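Long-range contact in ruler protein (Pseudomonas aeruginosa, PDB 5CUK), which probably senses needle length as the molecular ruler of the type III secretion system, this chain being its C-terminal domain: residues A[56-70]-A[88-100]. Residues are numbered along the deposited sequence; the frame is centred on the assembly and turned at random.
Sequences HGQLQIEISASPGSL and HPEQPVQLTFNQQ
The carbonyl O of Q94 is approached by two groups of the neighbouring strand: I61 N gives it a hydrogen bond of 2.8 Å, with an N-H...O angle of 173°, and the CA-H of Q60 adds a longer contact. The same pattern recurs from L59 N on P92 O to A65 N on N98 O, the receiving carbonyls belonging alternately to 59-65 and 92-98. Only toward the C-terminal end does it slacken: Q100 N reaches A65 O at 3.2 Å from well above the carbonyl plane, in a clearly bent bond.

On the face of L59, I61 and I63 the contact is mainly apolar. CD2 of L59 lies over the H88 ring, 3.9 Å from its centroid and 17° off the normal, a CH-pi contact. I61 CD1 meets V93 CG1 at 4.1 Å, and I63 runs alongside F97, whose CD1 is 4.0 Å from I63 CB. Helix 77-87 covers V93 and L95, while helix 11-29 covers L59 and I61.

The other face is polar. With CG anti to the backbone N and an extended chain beyond, E62 carries its carboxylate along to N98, where it stacks on the amide with the planes 18° apart; E62 CB passes T96 OG1 at 3.3 Å. N98 ND2 gives S64 OG a weak hydrogen bond. A water accepts from Q60 NE2 and donates weakly to Q94 OE1.

F97 also receives L70 CD1 on its CB, so the start of helix 67-75 closes over the strand end. Nearly parallel strands, joined through helices 67-75 and 77-87, form a beta-alpha-beta crossover that places 93-99 at the edge of the four-stranded mixed sheet in this FliK-like C-terminal domain.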
ATOM      1  N   HIS A  56       3.940 -11.990 -12.131  1.00 60.52           N
ATOM      2  CA  HIS A  56       2.931 -12.843 -12.716  1.00 64.77           C
ATOM      3  C   HIS A  56       2.119 -13.662 -11.712  1.00 58.84           C
ATOM      4  O   HIS A  56       0.874 -13.680 -11.776  1.00 60.96           O
ATOM      5  CB  HIS A  56       3.543 -13.756 -13.775  1.00 71.65           C
ATOM      6  CG  HIS A  56       4.199 -13.006 -14.890  1.00 82.43           C
ATOM      7  ND1 HIS A  56       3.646 -12.911 -16.166  1.00 87.18           N
ATOM      8  CD2 HIS A  56       5.355 -12.302 -14.946  1.00 85.67           C
ATOM      9  CE1 HIS A  56       4.428 -12.186 -16.931  1.00 87.36           C
ATOM     10  NE2 HIS A  56       5.483 -11.803 -16.216  1.00 89.34           N
ATOM     11  N   GLY A  57       2.773 -14.313 -10.764  1.00 57.32           N
ATOM     12  CA  GLY A  57       2.005 -15.013  -9.737  1.00 59.68           C
ATOM     13  C   GLY A  57       1.580 -14.186  -8.527  1.00 48.99           C
ATOM     14  O   GLY A  57       1.086 -14.757  -7.569  1.00 51.51           O
ATOM     15  N   GLN A  58       1.756 -12.863  -8.573  1.00 48.93           N
ATOM     16  CA  GLN A  58       1.513 -11.999  -7.392  1.00 44.94           C
ATOM     17  C   GLN A  58       1.623 -10.499  -7.647  1.00 43.55           C
ATOM     18  O   GLN A  58       2.313 -10.055  -8.566  1.00 44.80           O
ATOM     19  CB  GLN A  58       2.486 -12.343  -6.257  1.00 44.62           C
ATOM     20  CG  GLN A  58       3.902 -11.747  -6.398  1.00 47.35           C
ATOM     21  CD  GLN A  58       4.707 -12.377  -7.533  1.00 51.24           C
ATOM     22  OE1 GLN A  58       4.940 -13.591  -7.562  1.00 51.93           O
ATOM     23  NE2 GLN A  58       5.142 -11.547  -8.465  1.00 50.78           N
ATOM     24  N   LEU A  59       0.949  -9.714  -6.813  1.00 40.77           N
ATOM     25  CA  LEU A  59       1.109  -8.282  -6.851  1.00 35.68           C
ATOM     26  C   LEU A  59       1.679  -7.839  -5.532  1.00 37.41           C
ATOM     27  O   LEU A  59       1.061  -8.050  -4.487  1.00 35.09           O
ATOM     28  CB  LEU A  59      -0.200  -7.579  -7.129  1.00 39.03           C
ATOM     29  CG  LEU A  59      -0.071  -6.056  -6.959  1.00 44.12           C
ATOM     30  CD1 LEU A  59       0.504  -5.425  -8.225  1.00 43.41           C
ATOM     31  CD2 LEU A  59      -1.400  -5.407  -6.579  1.00 38.36           C
ATOM     32  N   GLN A  60       2.872  -7.248  -5.591  1.00 38.77           N
ATOM     33  CA  GLN A  60       3.610  -6.806  -4.411  1.00 34.09           C
ATOM     34  C   GLN A  60       3.356  -5.351  -4.102  1.00 35.84           C
ATOM     35  O   GLN A  60       3.451  -4.508  -4.988  1.00 33.94           O
ATOM     36  CB  GLN A  60       5.105  -7.026  -4.611  1.00 37.69           C
ATOM     37  CG  GLN A  60       5.508  -8.466  -4.478  1.00 40.25           C
ATOM     38  CD  GLN A  60       6.947  -8.682  -4.847  1.00 43.72           C
ATOM     39  OE1 GLN A  60       7.356  -8.385  -5.957  1.00 42.82           O
ATOM     40  NE2 GLN A  60       7.737  -9.149  -3.902  1.00 43.76           N
ATOM     41  N   ILE A  61       3.044  -5.063  -2.834  1.00 34.97           N
ATOM     42  CA  ILE A  61       2.776  -3.692  -2.356  1.00 34.16           C
ATOM     43  C   ILE A  61       3.660  -3.442  -1.153  1.00 31.23           C
ATOM     44  O   ILE A  61       3.640  -4.206  -0.184  1.00 35.41           O
ATOM     45  CB  ILE A  61       1.295  -3.482  -1.977  1.00 30.84           C
ATOM     46  CG1 ILE A  61       0.414  -3.751  -3.189  1.00 32.49           C
ATOM     47  CG2 ILE A  61       1.033  -2.051  -1.401  1.00 30.98           C
ATOM     48  CD1 ILE A  61      -1.010  -3.985  -2.869  1.00 30.82           C
ATOM     49  N   GLU A  62       4.462  -2.393  -1.239  1.00 31.49           N
ATOM     50  CA  GLU A  62       5.321  -1.979  -0.144  1.00 36.19           C
ATOM     51  C   GLU A  62       5.030  -0.532   0.274  1.00 35.77           C
ATOM     52  O   GLU A  62       4.945   0.367  -0.563  1.00 33.86           O
ATOM     53  CB  GLU A  62       6.777  -2.137  -0.541  1.00 40.52           C
ATOM     54  CG  GLU A  62       7.766  -1.770   0.536  1.00 39.39           C
ATOM     55  CD  GLU A  62       9.158  -1.710  -0.036  1.00 50.28           C
ATOM     56  OE1 GLU A  62       9.900  -2.708   0.092  1.00 44.81           O
ATOM     57  OE2 GLU A  62       9.505  -0.667  -0.646  1.00 56.00           O
ATOM     58  N   ILE A  63       4.814  -0.342   1.576  1.00 38.69           N
ATOM     59  CA  ILE A  63       4.582   0.970   2.142  1.00 37.05           C
ATOM     60  C   ILE A  63       5.800   1.368   2.965  1.00 38.24           C
ATOM     61  O   ILE A  63       6.267   0.607   3.809  1.00 35.92           O
ATOM     62  CB  ILE A  63       3.342   1.025   3.062  1.00 37.29           C
ATOM     63  CG1 ILE A  63       2.161   0.245   2.471  1.00 36.26           C
ATOM     64  CG2 ILE A  63       2.998   2.452   3.357  1.00 32.66           C
ATOM     65  CD1 ILE A  63       1.744   0.715   1.079  1.00 33.62           C
ATOM     66  N   SER A  64       6.300   2.564   2.699  1.00 36.32           N
ATOM     67  CA  SER A  64       7.459   3.092   3.380  1.00 37.19           C
ATOM     68  C   SER A  64       6.983   4.294   4.166  1.00 45.14           C
ATOM     69  O   SER A  64       6.232   5.136   3.644  1.00 40.90           O
ATOM     70  CB  SER A  64       8.559   3.471   2.389  1.00 45.70           C
ATOM     71  OG  SER A  64       8.880   2.356   1.582  1.00 43.64           O
ATOM     72  N   ALA A  65       7.402   4.356   5.430  1.00 42.34           N
ATOM     73  CA  ALA A  65       6.912   5.379   6.344  1.00 43.36           C
ATOM     74  C   ALA A  65       7.894   5.682   7.476  1.00 41.99           C
ATOM     75  O   ALA A  65       8.856   4.957   7.689  1.00 43.47           O
ATOM     76  CB  ALA A  65       5.577   4.943   6.931  1.00 42.52           C
ATOM     77  N   SER A  66       7.595   6.731   8.234  1.00 48.59           N
ATOM     78  CA  SER A  66       8.349   7.058   9.437  1.00 45.94           C
ATOM     79  C   SER A  66       8.250   5.891  10.426  1.00 46.91           C
ATOM     80  O   SER A  66       7.386   4.993  10.272  1.00 40.38           O
ATOM     81  CB  SER A  66       7.834   8.360  10.045  1.00 43.20           C
ATOM     82  OG  SER A  66       6.616   8.132  10.720  1.00 47.29           O
ATOM     83  N   PRO A  67       9.153   5.875  11.433  1.00 54.28           N
ATOM     84  CA  PRO A  67       9.228   4.715  12.336  1.00 49.43           C
ATOM     85  C   PRO A  67       7.927   4.474  13.113  1.00 45.47           C
ATOM     86  O   PRO A  67       7.464   3.327  13.230  1.00 46.65           O
ATOM     87  CB  PRO A  67      10.372   5.093  13.284  1.00 56.62           C
ATOM     88  CG  PRO A  67      11.215   6.095  12.499  1.00 55.79           C
ATOM     89  CD  PRO A  67      10.204   6.879  11.730  1.00 48.97           C
ATOM     90  N   GLY A  68       7.336   5.553  13.609  1.00 41.73           N
ATOM     91  CA  GLY A  68       6.087   5.473  14.332  1.00 39.50           C
ATOM     92  C   GLY A  68       4.876   5.175  13.468  1.00 41.44           C
ATOM     93  O   GLY A  68       4.015   4.390  13.858  1.00 36.83           O
ATOM     94  N   SER A  69       4.794   5.795  12.293  1.00 42.52           N
ATOM     95  CA  SER A  69       3.754   5.425  11.340  1.00 42.62           C
ATOM     96  C   SER A  69       3.897   3.940  10.998  1.00 41.46           C
ATOM     97  O   SER A  69       2.906   3.207  10.900  1.00 38.19           O
ATOM     98  CB  SER A  69       3.827   6.280  10.078  1.00 45.79           C
ATOM     99  OG  SER A  69       3.610   7.644  10.380  1.00 41.37           O
ATOM    100  N   LEU A  70       5.136   3.481  10.869  1.00 41.90           N
ATOM    101  CA  LEU A  70       5.351   2.054  10.595  1.00 41.03           C
ATOM    102  C   LEU A  70       4.693   1.197  11.658  1.00 43.86           C
ATOM    103  O   LEU A  70       3.961   0.264  11.332  1.00 40.61           O
ATOM    104  CB  LEU A  70       6.836   1.711  10.502  1.00 41.19           C
ATOM    105  CG  LEU A  70       7.143   0.824   9.290  1.00 48.86           C
ATOM    106  CD1 LEU A  70       6.228   1.211   8.143  1.00 46.29           C
ATOM    107  CD2 LEU A  70       8.619   0.879   8.867  1.00 49.58           C
ATOM    108  N   HIS A  88      -7.865  -5.990  -5.136  1.00 40.10           N
ATOM    109  CA  HIS A  88      -7.220  -6.587  -6.321  1.00 45.35           C
ATOM    110  C   HIS A  88      -7.371  -8.111  -6.319  1.00 40.77           C
ATOM    111  O   HIS A  88      -6.431  -8.834  -6.020  1.00 39.95           O
ATOM    112  CB  HIS A  88      -5.740  -6.204  -6.340  1.00 42.86           C
ATOM    113  CG  HIS A  88      -4.996  -6.685  -7.545  1.00 42.60           C
ATOM    114  ND1 HIS A  88      -5.050  -6.038  -8.755  1.00 47.19           N
ATOM    115  CD2 HIS A  88      -4.136  -7.720  -7.706  1.00 41.92           C
ATOM    116  CE1 HIS A  88      -4.272  -6.665  -9.622  1.00 48.35           C
ATOM    117  NE2 HIS A  88      -3.713  -7.694  -9.011  1.00 46.06           N
ATOM    118  N   PRO A  89      -8.577  -8.605  -6.599  1.00 45.89           N
ATOM    119  CA  PRO A  89      -8.828 -10.047  -6.454  1.00 44.71           C
ATOM    120  C   PRO A  89      -8.131 -10.891  -7.522  1.00 40.12           C
ATOM    121  O   PRO A  89      -8.082 -12.103  -7.389  1.00 42.19           O
ATOM    122  CB  PRO A  89     -10.349 -10.154  -6.601  1.00 44.10           C
ATOM    123  CG  PRO A  89     -10.853  -8.779  -6.286  1.00 49.85           C
ATOM    124  CD  PRO A  89      -9.819  -7.865  -6.863  1.00 47.11           C
ATOM    125  N   GLU A  90      -7.560 -10.257  -8.532  1.00 43.85           N
ATOM    126  CA  GLU A  90      -6.990 -10.993  -9.675  1.00 44.74           C
ATOM    127  C   GLU A  90      -5.767 -11.837  -9.329  1.00 43.12           C
ATOM    128  O   GLU A  90      -5.503 -12.834  -9.989  1.00 42.60           O
ATOM    129  CB  GLU A  90      -6.609 -10.024 -10.789  1.00 46.94           C
ATOM    130  CG  GLU A  90      -7.781  -9.259 -11.386  1.00 50.88           C
ATOM    131  CD  GLU A  90      -8.096  -7.984 -10.632  1.00 51.39           C
ATOM    132  OE1 GLU A  90      -7.782  -7.901  -9.425  1.00 49.08           O
ATOM    133  OE2 GLU A  90      -8.664  -7.064 -11.259  1.00 61.71           O
ATOM    134  N   GLN A  91      -5.002 -11.409  -8.328  1.00 38.88           N
ATOM    135  CA  GLN A  91      -3.809 -12.136  -7.889  1.00 39.91           C
ATOM    136  C   GLN A  91      -3.621 -12.045  -6.385  1.00 41.18           C
ATOM    137  O   GLN A  91      -4.123 -11.110  -5.755  1.00 42.90           O
ATOM    138  CB  GLN A  91      -2.537 -11.600  -8.535  1.00 43.25           C
ATOM    139  CG  GLN A  91      -2.653 -10.982  -9.899  1.00 46.85           C
ATOM    140  CD  GLN A  91      -1.317 -10.424 -10.323  1.00 52.87           C
ATOM    141  OE1 GLN A  91      -0.406 -11.170 -10.704  1.00 60.57           O
ATOM    142  NE2 GLN A  91      -1.161  -9.110 -10.198  1.00 49.50           N
ATOM    143  N   PRO A  92      -2.887 -13.005  -5.803  1.00 43.18           N
ATOM    144  CA  PRO A  92      -2.474 -12.875  -4.407  1.00 36.25           C
ATOM    145  C   PRO A  92      -1.701 -11.581  -4.188  1.00 40.57           C
ATOM    146  O   PRO A  92      -0.852 -11.211  -5.008  1.00 35.81           O
ATOM    147  CB  PRO A  92      -1.574 -14.094  -4.194  1.00 41.05           C
ATOM    148  CG  PRO A  92      -2.107 -15.103  -5.124  1.00 41.18           C
ATOM    149  CD  PRO A  92      -2.506 -14.316  -6.357  1.00 39.85           C
ATOM    150  N   VAL A  93      -2.014 -10.884  -3.096  1.00 37.04           N
ATOM    151  CA  VAL A  93      -1.311  -9.661  -2.740  1.00 35.45           C
ATOM    152  C   VAL A  93      -0.210  -9.995  -1.731  1.00 33.98           C
ATOM    153  O   VAL A  93      -0.413 -10.798  -0.843  1.00 37.16           O
ATOM    154  CB  VAL A  93      -2.282  -8.589  -2.154  1.00 38.59           C
ATOM    155  CG1 VAL A  93      -1.556  -7.673  -1.164  1.00 36.02           C
ATOM    156  CG2 VAL A  93      -2.946  -7.789  -3.289  1.00 37.01           C
ATOM    157  N   GLN A  94       0.960  -9.394  -1.880  1.00 32.31           N
ATOM    158  CA  GLN A  94       2.007  -9.545  -0.896  1.00 34.27           C
ATOM    159  C   GLN A  94       2.348  -8.161  -0.374  1.00 35.85           C
ATOM    160  O   GLN A  94       2.783  -7.288  -1.130  1.00 37.44           O
ATOM    161  CB  GLN A  94       3.218 -10.240  -1.488  1.00 38.91           C
ATOM    162  CG  GLN A  94       2.833 -11.544  -2.215  1.00 49.17           C
ATOM    163  CD  GLN A  94       4.034 -12.422  -2.599  1.00 53.03           C
ATOM    164  OE1 GLN A  94       5.182 -12.125  -2.240  1.00 58.31           O
ATOM    165  NE2 GLN A  94       3.761 -13.520  -3.308  1.00 51.13           N
ATOM    166  N   LEU A  95       2.108  -7.974   0.923  1.00 35.66           N
ATOM    167  CA  LEU A  95       2.239  -6.691   1.608  1.00 34.11           C
ATOM    168  C   LEU A  95       3.498  -6.634   2.437  1.00 35.63           C
ATOM    169  O   LEU A  95       3.747  -7.512   3.239  1.00 39.32           O
ATOM    170  CB  LEU A  95       1.032  -6.444   2.518  1.00 34.14           C
ATOM    171  CG  LEU A  95       1.124  -5.180   3.368  1.00 36.11           C
ATOM    172  CD1 LEU A  95       1.113  -3.955   2.477  1.00 33.59           C
ATOM    173  CD2 LEU A  95       0.001  -5.113   4.412  1.00 38.05           C
ATOM    174  N   THR A  96       4.301  -5.604   2.227  1.00 33.15           N
ATOM    175  CA  THR A  96       5.499  -5.410   3.020  1.00 41.65           C
ATOM    176  C   THR A  96       5.658  -3.936   3.466  1.00 40.96           C
ATOM    177  O   THR A  96       5.072  -3.024   2.858  1.00 36.51           O
ATOM    178  CB  THR A  96       6.743  -5.832   2.239  1.00 40.60           C
ATOM    179  OG1 THR A  96       6.794  -5.080   1.030  1.00 42.99           O
ATOM    180  CG2 THR A  96       6.688  -7.317   1.880  1.00 42.46           C
ATOM    181  N   PHE A  97       6.459  -3.723   4.515  1.00 42.18           N
ATOM    182  CA  PHE A  97       6.734  -2.389   5.056  1.00 40.01           C
ATOM    183  C   PHE A  97       8.224  -2.047   5.055  1.00 43.72           C
ATOM    184  O   PHE A  97       9.078  -2.910   5.223  1.00 47.63           O
ATOM    185  CB  PHE A  97       6.164  -2.273   6.465  1.00 42.19           C
ATOM    186  CG  PHE A  97       4.711  -2.539   6.525  1.00 42.80           C
ATOM    187  CD1 PHE A  97       3.813  -1.643   5.977  1.00 41.68           C
ATOM    188  CD2 PHE A  97       4.227  -3.706   7.090  1.00 46.99           C
ATOM    189  CE1 PHE A  97       2.451  -1.900   5.989  1.00 41.17           C
ATOM    190  CE2 PHE A  97       2.868  -3.965   7.108  1.00 47.60           C
ATOM    191  CZ  PHE A  97       1.981  -3.058   6.557  1.00 42.96           C
ATOM    192  N   ASN A  98       8.522  -0.774   4.847  1.00 40.55           N
ATOM    193  CA  ASN A  98       9.885  -0.292   4.659  1.00 46.83           C
ATOM    194  C   ASN A  98      10.044   0.998   5.459  1.00 51.69           C
ATOM    195  O   ASN A  98       9.046   1.666   5.746  1.00 46.20           O
ATOM    196  CB  ASN A  98      10.145  -0.041   3.169  1.00 49.18           C
ATOM    197  CG  ASN A  98      11.625  -0.020   2.796  1.00 54.65           C
ATOM    198  OD1 ASN A  98      12.415  -0.839   3.273  1.00 54.42           O
ATOM    199  ND2 ASN A  98      12.000   0.920   1.916  1.00 53.07           N
ATOM    200  N   GLN A  99      11.276   1.376   5.797  1.00 55.30           N
ATOM    201  CA  GLN A  99      11.496   2.652   6.458  1.00 53.39           C
ATOM    202  C   GLN A  99      11.821   3.754   5.456  1.00 53.95           C
ATOM    203  O   GLN A  99      12.467   3.520   4.451  1.00 56.38           O
ATOM    204  CB  GLN A  99      12.592   2.544   7.515  1.00 58.15           C
ATOM    205  CG  GLN A  99      12.242   3.372   8.753  1.00 59.76           C
ATOM    206  CD  GLN A  99      13.413   3.554   9.714  1.00 68.90           C
ATOM    207  OE1 GLN A  99      13.955   2.581  10.246  1.00 73.38           O
ATOM    208  NE2 GLN A  99      13.780   4.808   9.973  1.00 71.53           N
ATOM    209  N   GLN A 100      11.354   4.966   5.746  1.00 58.03           N
ATOM    210  CA  GLN A 100      11.362   6.045   4.759  1.00 62.03           C
ATOM    211  C   GLN A 100      12.717   6.244   4.072  1.00 59.20           C
ATOM    212  O   GLN A 100      12.877   5.938   2.879  1.00 64.99           O
ATOM    213  CB  GLN A 100      10.909   7.351   5.427  1.00 63.90           C
ATOM    214  CG  GLN A 100      10.494   8.460   4.449  1.00 64.84           C
ATOM    215  CD  GLN A 100       9.397   8.028   3.463  1.00 63.89           C
ATOM    216  OE1 GLN A 100       9.669   7.366   2.442  1.00 64.36           O
ATOM    217  NE2 GLN A 100       8.151   8.408   3.764  1.00 55.16           N
TER
HETATM  218  O   HOH W   1       6.756  -9.204  -1.156  1.00 37.95           O